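Local coordinates for ribosomal RNA small subunit methyltransferase E (Legionella pneumophila, PDB 5O95), which probably methylates N3 of a specific uridine in 16S rRNA of the assembled 30S subunit, using S-adenosyl-L-methionine as methyl donor, at residues Asn50-Thr54 with Ser71-Arg77; Lys171-His175 with His213-Leu218; Arg94-Val98 with Arg226-Ile232. One frame throughout, in Å; residues are numbered along the deposited sequence. Where two conformers were deposited one is given.

Contact 1: Asn50-Thr54 with Ser71-Arg77; sequences NKEFT and SVLEVNR
Glu52 lays its carboxylate across the isopropyl group of Val75, CD lying 3.8 Å from Val75 CG2, and reaches on to Arg77. Its CG stands beside its own backbone N, opposite the carbonyl carbon (chi1 -78°), and the extended chain beyond carries OE2 to within 2.9 Å of Arg77 NH1. The carboxylate and guanidinium of this salt bridge are nearly coplanar, 29° apart. A water accepts a hydrogen bond from Arg77 NH2 and donates one to Glu52 OE1, closing a ring round the pair, while Val75 CG1 lies over one face of the guanidinium, toward its rim. Two long, extended side chains suit a bridge from Glu52 in its strand to Arg77, three residues past the end of strand 64-74. On the face that carries Lys51 and Glu74, beta-branched Val72 lies alongside Phe53 and meets its ring obliquely, Val72 CG1 3.5 Å from Phe53 CE2. Just beyond the strands the amides of Asn50 and Asn76 stack; Asn50 ND2 bonds to Gln149 and Asn76 OD1 to Glu78 N. The backbones form an antiparallel ladder in which Glu52 and Leu73 are a hydrogen-bonded pair, Glu52 N to Leu73 O being 2.8 Å. These are the open ends of the hairpin of strands 51-61 and 64-74 in the PUA-like domain; strand 42-46 flanks it beside Phe53, and Asn148, just beyond helix 124-145, binds Glu52 OE2 and the carbonyl of Val75.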
loop_
_atom_site.group_PDB
_atom_site.type_symbol
_atom_site.label_atom_id
_atom_site.label_comp_id
_atom_site.label_asym_id
_atom_site.label_seq_id
_atom_site.Cartn_x
_atom_site.Cartn_y
_atom_site.Cartn_z
ATOM N N ASN B 50 -2.181 10.470 -23.450
ATOM C CA ASN B 50 -3.622 10.390 -23.195
ATOM C C ASN B 50 -4.434 10.061 -24.448
ATOM O O ASN B 50 -5.587 10.501 -24.595
ATOM C CB ASN B 50 -4.109 11.632 -22.455
ATOM C CG ASN B 50 -3.422 11.763 -21.115
ATOM O OD1 ASN B 50 -3.499 10.850 -20.306
ATOM N ND2 ASN B 50 -2.703 12.870 -20.899
ATOM N N LYS B 51 -3.847 9.278 -25.350
ATOM C CA LYS B 51 -4.582 8.676 -26.454
ATOM C C LYS B 51 -4.541 7.163 -26.310
ATOM O O LYS B 51 -3.489 6.590 -25.997
ATOM C CB LYS B 51 -3.996 9.080 -27.806
ATOM C CG LYS B 51 -4.203 10.547 -28.116
ATOM C CD LYS B 51 -3.568 10.924 -29.453
ATOM C CE LYS B 51 -3.618 12.423 -29.671
ATOM N NZ LYS B 51 -2.926 12.798 -30.933
ATOM N N GLU B 52 -5.683 6.524 -26.551
ATOM C CA GLU B 52 -5.808 5.071 -26.568
ATOM C C GLU B 52 -6.089 4.629 -27.997
ATOM O O GLU B 52 -6.943 5.215 -28.673
ATOM C CB GLU B 52 -6.945 4.606 -25.655
ATOM C CG GLU B 52 -6.559 4.626 -24.172
ATOM C CD GLU B 52 -7.667 4.117 -23.280
ATOM O OE1 GLU B 52 -8.684 3.579 -23.767
ATOM O OE2 GLU B 52 -7.510 4.227 -22.049
ATOM N N PHE B 53 -5.369 3.602 -28.452
ATOM C CA PHE B 53 -5.478 3.089 -29.816
ATOM C C PHE B 53 -6.053 1.684 -29.730
ATOM O O PHE B 53 -5.424 0.778 -29.181
ATOM C CB PHE B 53 -4.103 3.097 -30.476
ATOM C CG PHE B 53 -3.476 4.463 -30.519
ATOM C CD1 PHE B 53 -2.742 4.935 -29.426
ATOM C CD2 PHE B 53 -3.618 5.273 -31.648
ATOM C CE1 PHE B 53 -2.192 6.205 -29.442
ATOM C CE2 PHE B 53 -3.079 6.547 -31.675
ATOM C CZ PHE B 53 -2.342 7.007 -30.570
ATOM N N THR B 54 -7.262 1.503 -30.241
ATOM C CA THR B 54 -7.857 0.176 -30.252
ATOM C C THR B 54 -7.241 -0.594 -31.399
ATOM O O THR B 54 -7.249 -0.119 -32.542
ATOM C CB THR B 54 -9.371 0.273 -30.410
ATOM O OG1 THR B 54 -9.911 1.011 -29.316
ATOM C CG2 THR B 54 -10.001 -1.122 -30.416
ATOM N N SER B 71 -8.944 2.329 -34.242
ATOM C CA SER B 71 -9.544 3.594 -33.853
ATOM C C SER B 71 -8.725 4.205 -32.727
ATOM O O SER B 71 -7.895 3.536 -32.094
ATOM C CB SER B 71 -11.012 3.424 -33.462
ATOM O OG SER B 71 -11.080 2.629 -32.288
ATOM N N VAL B 72 -8.915 5.510 -32.540
ATOM C CA VAL B 72 -8.156 6.313 -31.584
ATOM C C VAL B 72 -9.139 7.077 -30.708
ATOM O O VAL B 72 -10.158 7.569 -31.200
ATOM C CB VAL B 72 -7.215 7.300 -32.308
ATOM C CG1 VAL B 72 -6.276 7.977 -31.301
ATOM C CG2 VAL B 72 -6.417 6.587 -33.379
ATOM N N LEU B 73 -8.862 7.163 -29.400
ATOM C CA LEU B 73 -9.774 7.849 -28.487
ATOM C C LEU B 73 -8.949 8.613 -27.466
ATOM O O LEU B 73 -7.995 8.058 -26.916
ATOM C CB LEU B 73 -10.673 6.850 -27.748
ATOM C CG LEU B 73 -11.719 7.480 -26.825
ATOM C CD1 LEU B 73 -12.742 8.275 -27.649
ATOM C CD2 LEU B 73 -12.439 6.413 -26.007
ATOM N N GLU B 74 -9.287 9.873 -27.224
ATOM C CA GLU B 74 -8.613 10.629 -26.175
ATOM C C GLU B 74 -9.191 10.227 -24.824
ATOM O O GLU B 74 -10.409 10.322 -24.609
ATOM C CB GLU B 74 -8.757 12.128 -26.416
ATOM C CG GLU B 74 -8.233 12.507 -27.798
ATOM C CD GLU B 74 -7.818 13.958 -27.918
ATOM O OE1 GLU B 74 -8.029 14.722 -26.955
ATOM O OE2 GLU B 74 -7.275 14.332 -28.981
ATOM N N VAL B 75 -8.319 9.760 -23.922
ATOM C CA VAL B 75 -8.743 9.265 -22.612
ATOM C C VAL B 75 -7.705 9.692 -21.573
ATOM O O VAL B 75 -6.523 9.338 -21.678
ATOM C CB VAL B 75 -8.914 7.734 -22.572
ATOM C CG1 VAL B 75 -9.411 7.283 -21.182
ATOM C CG2 VAL B 75 -9.835 7.228 -23.656
ATOM N N ASN B 76 -8.141 10.449 -20.572
ATOM C CA ASN B 76 -7.224 10.989 -19.574
ATOM C C ASN B 76 -7.677 10.502 -18.205
ATOM O O ASN B 76 -8.806 10.774 -17.794
ATOM C CB ASN B 76 -7.255 12.519 -19.639
ATOM C CG ASN B 76 -6.199 13.169 -18.762
ATOM O OD1 ASN B 76 -6.106 12.889 -17.563
ATOM N ND2 ASN B 76 -5.371 14.020 -19.366
ATOM N N ARG B 77 -6.782 9.806 -17.498
ATOM C CA ARG B 77 -7.065 9.345 -16.140
ATOM C C ARG B 77 -6.097 9.948 -15.141
ATOM O O ARG B 77 -5.824 9.346 -14.093
ATOM C CB ARG B 77 -7.053 7.821 -16.053
ATOM C CG ARG B 77 -8.153 7.181 -16.859
ATOM C CD ARG B 77 -8.209 5.659 -16.671
ATOM N NE ARG B 77 -9.348 5.151 -17.435
ATOM C CZ ARG B 77 -9.236 4.649 -18.667
ATOM N NH1 ARG B 77 -8.043 4.529 -19.247
ATOM N NH2 ARG B 77 -10.341 4.253 -19.307
HETATM O O HOH W 1 -3.999 9.397 -18.188
HETATM O O HOH W 2 -10.719 3.301 -22.039
#

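Contact 2: Lys171-His175 with His213-Leu218; sequences KLILH and HGFLPL
Phe215 presents one ring face to the aliphatic stem of Lys171, whose CB stands 3.7 Å from the ring centroid, almost on the ring normal, in a CH-pi contact. This is the close-packed part: Leu172 O lies at the ring's edge, and Phe215 CB also touches Ile173 CG2 on the side toward helices 159-165 and 204-212. Parallel pairing continues the order, with Leu218 N bonded to Ile173 O at 2.7 Å. Pro217, which has no N-H to give, can sit in this edge strand because its nitrogen is not needed for the ladder. On the other face the packing is buried too, Leu172 meeting Leu218 methyl to methyl and Leu174 CD2 coming 3.4 Å from Leu218 O. The loose side holds exposed Leu216 and the weak 3.4 Å bond from His175 N to Leu218 O. Toward solvent Lys171 bends at chi3 (-75°), passing over the phenyl ring to bring Lys171 NZ 3.0 Å from His213 O. Gly214, whose positive phi favours glycine, ends helix 204-212 in a Schellman motif, and a water that accepts from Lys171 N donates a weak bond to Gly214 O. The ammonium thus probably offsets the negative end of the helix dipole, while Leu174, packed on Leu220, binds S-adenosyl-L-methionine.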
loop_
_atom_site.group_PDB
_atom_site.type_symbol
_atom_site.label_atom_id
_atom_site.label_comp_id
_atom_site.label_asym_id
_atom_site.label_seq_id
_atom_site.Cartn_x
_atom_site.Cartn_y
_atom_site.Cartn_z
ATOM N N LYS B 171 4.262 22.333 0.024
ATOM C CA LYS B 171 5.469 21.542 0.222
ATOM C C LYS B 171 5.396 20.882 1.590
ATOM O O LYS B 171 5.315 21.570 2.611
ATOM C CB LYS B 171 6.717 22.416 0.076
ATOM C CG LYS B 171 6.861 22.999 -1.330
ATOM C CD LYS B 171 8.126 23.824 -1.520
ATOM C CE LYS B 171 8.016 25.185 -0.860
ATOM N NZ LYS B 171 9.044 26.147 -1.398
ATOM N N LEU B 172 5.377 19.553 1.596
ATOM C CA LEU B 172 5.168 18.789 2.812
ATOM C C LEU B 172 6.302 17.798 3.020
ATOM O O LEU B 172 6.913 17.303 2.072
ATOM C CB LEU B 172 3.857 18.019 2.744
ATOM C CG LEU B 172 2.626 18.880 2.522
ATOM C CD1 LEU B 172 1.428 17.955 2.284
ATOM C CD2 LEU B 172 2.370 19.782 3.704
ATOM N N ILE B 173 6.577 17.502 4.285
ATOM C CA ILE B 173 7.558 16.487 4.630
ATOM C C ILE B 173 6.959 15.625 5.732
ATOM O O ILE B 173 6.384 16.147 6.690
ATOM C CB ILE B 173 8.901 17.127 5.044
ATOM C CG1 ILE B 173 9.938 16.063 5.416
ATOM C CG2 ILE B 173 8.694 18.175 6.132
ATOM C CD1 ILE B 173 11.344 16.635 5.479
ATOM N N LEU B 174 7.057 14.307 5.575
ATOM C CA LEU B 174 6.617 13.384 6.619
ATOM C C LEU B 174 7.635 13.404 7.747
ATOM O O LEU B 174 8.697 12.786 7.656
ATOM C CB LEU B 174 6.449 11.975 6.065
ATOM C CG LEU B 174 5.117 11.677 5.385
ATOM C CD1 LEU B 174 5.080 10.229 4.961
ATOM C CD2 LEU B 174 3.979 11.978 6.348
ATOM N N HIS B 175 7.306 14.120 8.823
ATOM C CA HIS B 175 8.196 14.225 9.971
ATOM C C HIS B 175 7.363 14.600 11.182
ATOM O O HIS B 175 6.486 15.466 11.073
ATOM C CB HIS B 175 9.285 15.278 9.734
ATOM C CG HIS B 175 10.376 15.253 10.760
ATOM N ND1 HIS B 175 10.573 16.275 11.662
ATOM C CD2 HIS B 175 11.314 14.317 11.040
ATOM C CE1 HIS B 175 11.589 15.975 12.452
ATOM N NE2 HIS B 175 12.058 14.792 12.094
ATOM N N HIS B 213 13.275 25.969 3.574
ATOM C CA HIS B 213 12.720 26.046 2.230
ATOM C C HIS B 213 11.208 25.884 2.204
ATOM O O HIS B 213 10.641 25.655 1.131
ATOM C CB HIS B 213 13.389 25.036 1.299
ATOM C CG HIS B 213 14.807 25.371 0.975
ATOM N ND1 HIS B 213 15.825 25.248 1.893
ATOM C CD2 HIS B 213 15.378 25.831 -0.163
ATOM C CE1 HIS B 213 16.965 25.621 1.338
ATOM N NE2 HIS B 213 16.720 25.980 0.091
ATOM N N GLY B 214 10.547 25.983 3.358
ATOM C CA GLY B 214 9.092 25.989 3.393
ATOM C C GLY B 214 8.406 24.643 3.387
ATOM O O GLY B 214 7.192 24.589 3.177
ATOM N N PHE B 215 9.134 23.552 3.605
ATOM C CA PHE B 215 8.516 22.238 3.738
ATOM C C PHE B 215 7.882 22.109 5.117
ATOM O O PHE B 215 8.549 22.298 6.142
ATOM C CB PHE B 215 9.528 21.128 3.460
ATOM C CG PHE B 215 9.760 20.902 1.988
ATOM C CD1 PHE B 215 10.585 21.754 1.263
ATOM C CD2 PHE B 215 9.126 19.860 1.327
ATOM C CE1 PHE B 215 10.780 21.564 -0.105
ATOM C CE2 PHE B 215 9.313 19.667 -0.042
ATOM C CZ PHE B 215 10.140 20.507 -0.747
ATOM N N LEU B 216 6.584 21.818 5.137
ATOM C CA LEU B 216 5.794 21.797 6.362
ATOM C C LEU B 216 5.557 20.361 6.816
ATOM O O LEU B 216 5.243 19.495 5.993
ATOM C CB LEU B 216 4.443 22.467 6.112
ATOM C CG LEU B 216 4.524 23.911 5.608
ATOM C CD1 LEU B 216 3.137 24.489 5.372
ATOM C CD2 LEU B 216 5.320 24.791 6.555
ATOM N N PRO B 217 5.675 20.085 8.117
ATOM C CA PRO B 217 5.662 18.687 8.589
ATOM C C PRO B 217 4.264 18.093 8.633
ATOM O O PRO B 217 3.333 18.697 9.170
ATOM C CB PRO B 217 6.256 18.785 10.000
ATOM C CG PRO B 217 5.983 20.202 10.440
ATOM C CD PRO B 217 6.044 21.037 9.175
ATOM N N LEU B 218 4.132 16.888 8.081
ATOM C CA LEU B 218 2.863 16.178 8.004
ATOM C C LEU B 218 2.934 14.911 8.843
ATOM O O LEU B 218 3.953 14.213 8.845
ATOM C CB LEU B 218 2.594 15.791 6.552
ATOM C CG LEU B 218 1.322 15.003 6.267
ATOM C CD1 LEU B 218 0.107 15.859 6.576
ATOM C CD2 LEU B 218 1.309 14.574 4.797
HETATM O O HOH W 3 4.261 24.703 1.577
#

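Contact 3: Arg94-Val98 with Arg226-Ile232; sequences RMEMV and RTETAAI
Met97 crosses the side chain of Glu228 at about a right angle, its SD 3.6 Å from Glu228 CG, where two nearly parallel helices of the SPOUT methyltransferase domain lie together. The short segments run only 13° apart, with their axes 9.3 Å from each other. Met97 bends at chi2 and chi3, which brings CE over Glu228 CB and on to Ile232 CG1; an unbranched, flexible thioether suits such a winding course between neighbours. Val98 also meets Glu228 nearly at right angles, Val98 CG2 3.8 Å from Glu228 CB, and the small methyl of Ala231 lets Val98 CG1 pack directly against the helix. Glu228 places CG between its backbone N and carbonyl carbon (chi1 74°) and bends again at chi2, turning the carboxylate toward Arg94. The planes of that carboxylate and the guanidinium stand 86° apart, and OE1 touches the aliphatic CG of Arg94 instead of forming a salt bridge; the buried OE2 is paired with Lys101 of the second subunit. At that subunit Met97 and Ile232 meet their own counterparts, so this helix pair forms part of the dimer interface. The guanidinium of Arg94, also held by Lys91 O, is turned obliquely to that of Arg226. One water joins all three side chains, accepting from Arg94 NE at 2.7 Å and from Arg226 NH1, and donating to Glu228 OE1.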
loop_
_atom_site.group_PDB
_atom_site.type_symbol
_atom_site.label_atom_id
_atom_site.label_comp_id
_atom_site.label_asym_id
_atom_site.label_seq_id
_atom_site.Cartn_x
_atom_site.Cartn_y
_atom_site.Cartn_z
ATOM N N ARG B 94 11.953 -2.197 -1.641
ATOM C CA ARG B 94 10.875 -1.293 -1.250
ATOM C C ARG B 94 10.623 -0.234 -2.315
ATOM O O ARG B 94 9.467 0.137 -2.573
ATOM C CB ARG B 94 11.222 -0.653 0.101
ATOM C CG ARG B 94 11.271 -1.644 1.248
ATOM C CD ARG B 94 12.127 -1.126 2.390
ATOM N NE ARG B 94 12.063 -1.995 3.570
ATOM C CZ ARG B 94 12.753 -3.122 3.706
ATOM N NH1 ARG B 94 12.629 -3.848 4.812
ATOM N NH2 ARG B 94 13.565 -3.526 2.736
ATOM N N MET B 95 11.682 0.236 -2.987
ATOM C CA MET B 95 11.478 1.279 -3.984
ATOM C C MET B 95 10.676 0.752 -5.155
ATOM O O MET B 95 9.847 1.474 -5.719
ATOM C CB MET B 95 12.811 1.816 -4.487
ATOM C CG MET B 95 12.677 3.036 -5.378
ATOM S SD MET B 95 11.981 4.476 -4.529
ATOM C CE MET B 95 13.497 5.384 -4.193
ATOM N N GLU B 96 10.884 -0.516 -5.514
ATOM C CA GLU B 96 10.135 -1.072 -6.642
ATOM C C GLU B 96 8.644 -1.071 -6.340
ATOM O O GLU B 96 7.820 -0.780 -7.212
ATOM C CB GLU B 96 10.641 -2.483 -6.938
ATOM C CG GLU B 96 12.020 -2.544 -7.652
ATOM C CD GLU B 96 13.236 -2.105 -6.828
ATOM O OE1 GLU B 96 13.176 -2.021 -5.582
ATOM O OE2 GLU B 96 14.297 -1.866 -7.450
ATOM N N MET B 97 8.279 -1.345 -5.095
ATOM C CA MET B 97 6.879 -1.286 -4.696
ATOM C C MET B 97 6.357 0.142 -4.767
ATOM O O MET B 97 5.252 0.382 -5.284
ATOM C CB MET B 97 6.768 -1.851 -3.273
ATOM C CG MET B 97 5.416 -2.402 -2.929
ATOM S SD MET B 97 4.866 -1.659 -1.405
ATOM C CE MET B 97 4.665 0.012 -1.966
ATOM N N VAL B 98 7.148 1.106 -4.293
ATOM C CA VAL B 98 6.735 2.507 -4.319
ATOM C C VAL B 98 6.538 2.987 -5.747
ATOM O O VAL B 98 5.598 3.729 -6.029
ATOM C CB VAL B 98 7.743 3.393 -3.570
ATOM C CG1 VAL B 98 7.424 4.851 -3.767
ATOM C CG2 VAL B 98 7.733 3.053 -2.076
ATOM N N ARG B 226 5.997 1.657 7.824
ATOM C CA ARG B 226 7.110 1.382 6.922
ATOM C C ARG B 226 7.183 2.443 5.821
ATOM O O ARG B 226 6.174 3.045 5.445
ATOM C CB ARG B 226 6.952 -0.018 6.330
ATOM C CG ARG B 226 7.199 -1.109 7.321
ATOM C CD ARG B 226 6.948 -2.478 6.706
ATOM N NE ARG B 226 7.316 -3.539 7.642
ATOM C CZ ARG B 226 8.563 -3.950 7.855
ATOM N NH1 ARG B 226 9.573 -3.383 7.202
ATOM N NH2 ARG B 226 8.804 -4.918 8.730
ATOM N N THR B 227 8.392 2.689 5.304
ATOM C CA THR B 227 8.559 3.765 4.328
ATOM C C THR B 227 7.692 3.554 3.094
ATOM O O THR B 227 7.098 4.508 2.586
ATOM C CB THR B 227 10.029 3.943 3.945
ATOM O OG1 THR B 227 10.624 2.662 3.698
ATOM C CG2 THR B 227 10.766 4.660 5.064
ATOM N N GLU B 228 7.581 2.310 2.619
ATOM C CA GLU B 228 6.761 2.070 1.440
ATOM C C GLU B 228 5.289 2.215 1.767
ATOM O O GLU B 228 4.522 2.714 0.939
ATOM C CB GLU B 228 7.072 0.713 0.797
ATOM C CG GLU B 228 6.557 -0.518 1.524
ATOM C CD GLU B 228 7.471 -1.002 2.642
ATOM O OE1 GLU B 228 8.434 -0.296 2.994
ATOM O OE2 GLU B 228 7.219 -2.106 3.165
ATOM N N THR B 229 4.880 1.839 2.982
ATOM C CA THR B 229 3.493 2.078 3.358
ATOM C C THR B 229 3.220 3.566 3.433
ATOM O O THR B 229 2.164 4.034 2.991
ATOM C CB THR B 229 3.240 1.456 4.729
ATOM O OG1 THR B 229 3.632 0.087 4.715
ATOM C CG2 THR B 229 1.737 1.536 5.064
ATOM N N ALA B 230 4.150 4.318 4.012
ATOM C CA ALA B 230 3.985 5.751 4.183
ATOM C C ALA B 230 3.781 6.448 2.851
ATOM O O ALA B 230 2.943 7.343 2.746
ATOM C CB ALA B 230 5.201 6.347 4.892
ATOM N N ALA B 231 4.592 6.108 1.847
ATOM C CA ALA B 231 4.404 6.692 0.525
ATOM C C ALA B 231 2.989 6.484 0.027
ATOM O O ALA B 231 2.341 7.425 -0.442
ATOM C CB ALA B 231 5.397 6.082 -0.463
ATOM N N ILE B 232 2.504 5.248 0.086
ATOM C CA ILE B 232 1.207 4.987 -0.533
ATOM C C ILE B 232 0.073 5.549 0.325
ATOM O O ILE B 232 -0.932 6.026 -0.201
ATOM C CB ILE B 232 1.064 3.497 -0.886
ATOM C CG1 ILE B 232 2.280 3.036 -1.711
ATOM C CG2 ILE B 232 -0.199 3.267 -1.733
ATOM C CD1 ILE B 232 2.777 4.051 -2.799
HETATM O O HOH W 4 10.023 -1.337 5.216
#

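Overall arrangement
Contact 1 belongs to the PUA-like domain, while contacts 2 and 3 share the methyltransferase domain; the centre of contact 1 is about 37 Å from that of contact 2 and about 30 Å from that of contact 3, on the other side of the chain's centre. Contacts 2 and 3 have centres about 18 Å apart and touch, Leu174 CD1 packing 3.9 Å from Ala230 CB. Strand 216-218 leads on to helix 227-242 through a connection carrying the cofactor-binding residues Leu220, Gly221, Arg223 and Leu225. Contact 2 contributes Leu174 and contact 3 Thr227 to the S-adenosyl-L-methionine sites. Contact 1 is remote, yet Arg77 O bonds Arg223 of the second subunit.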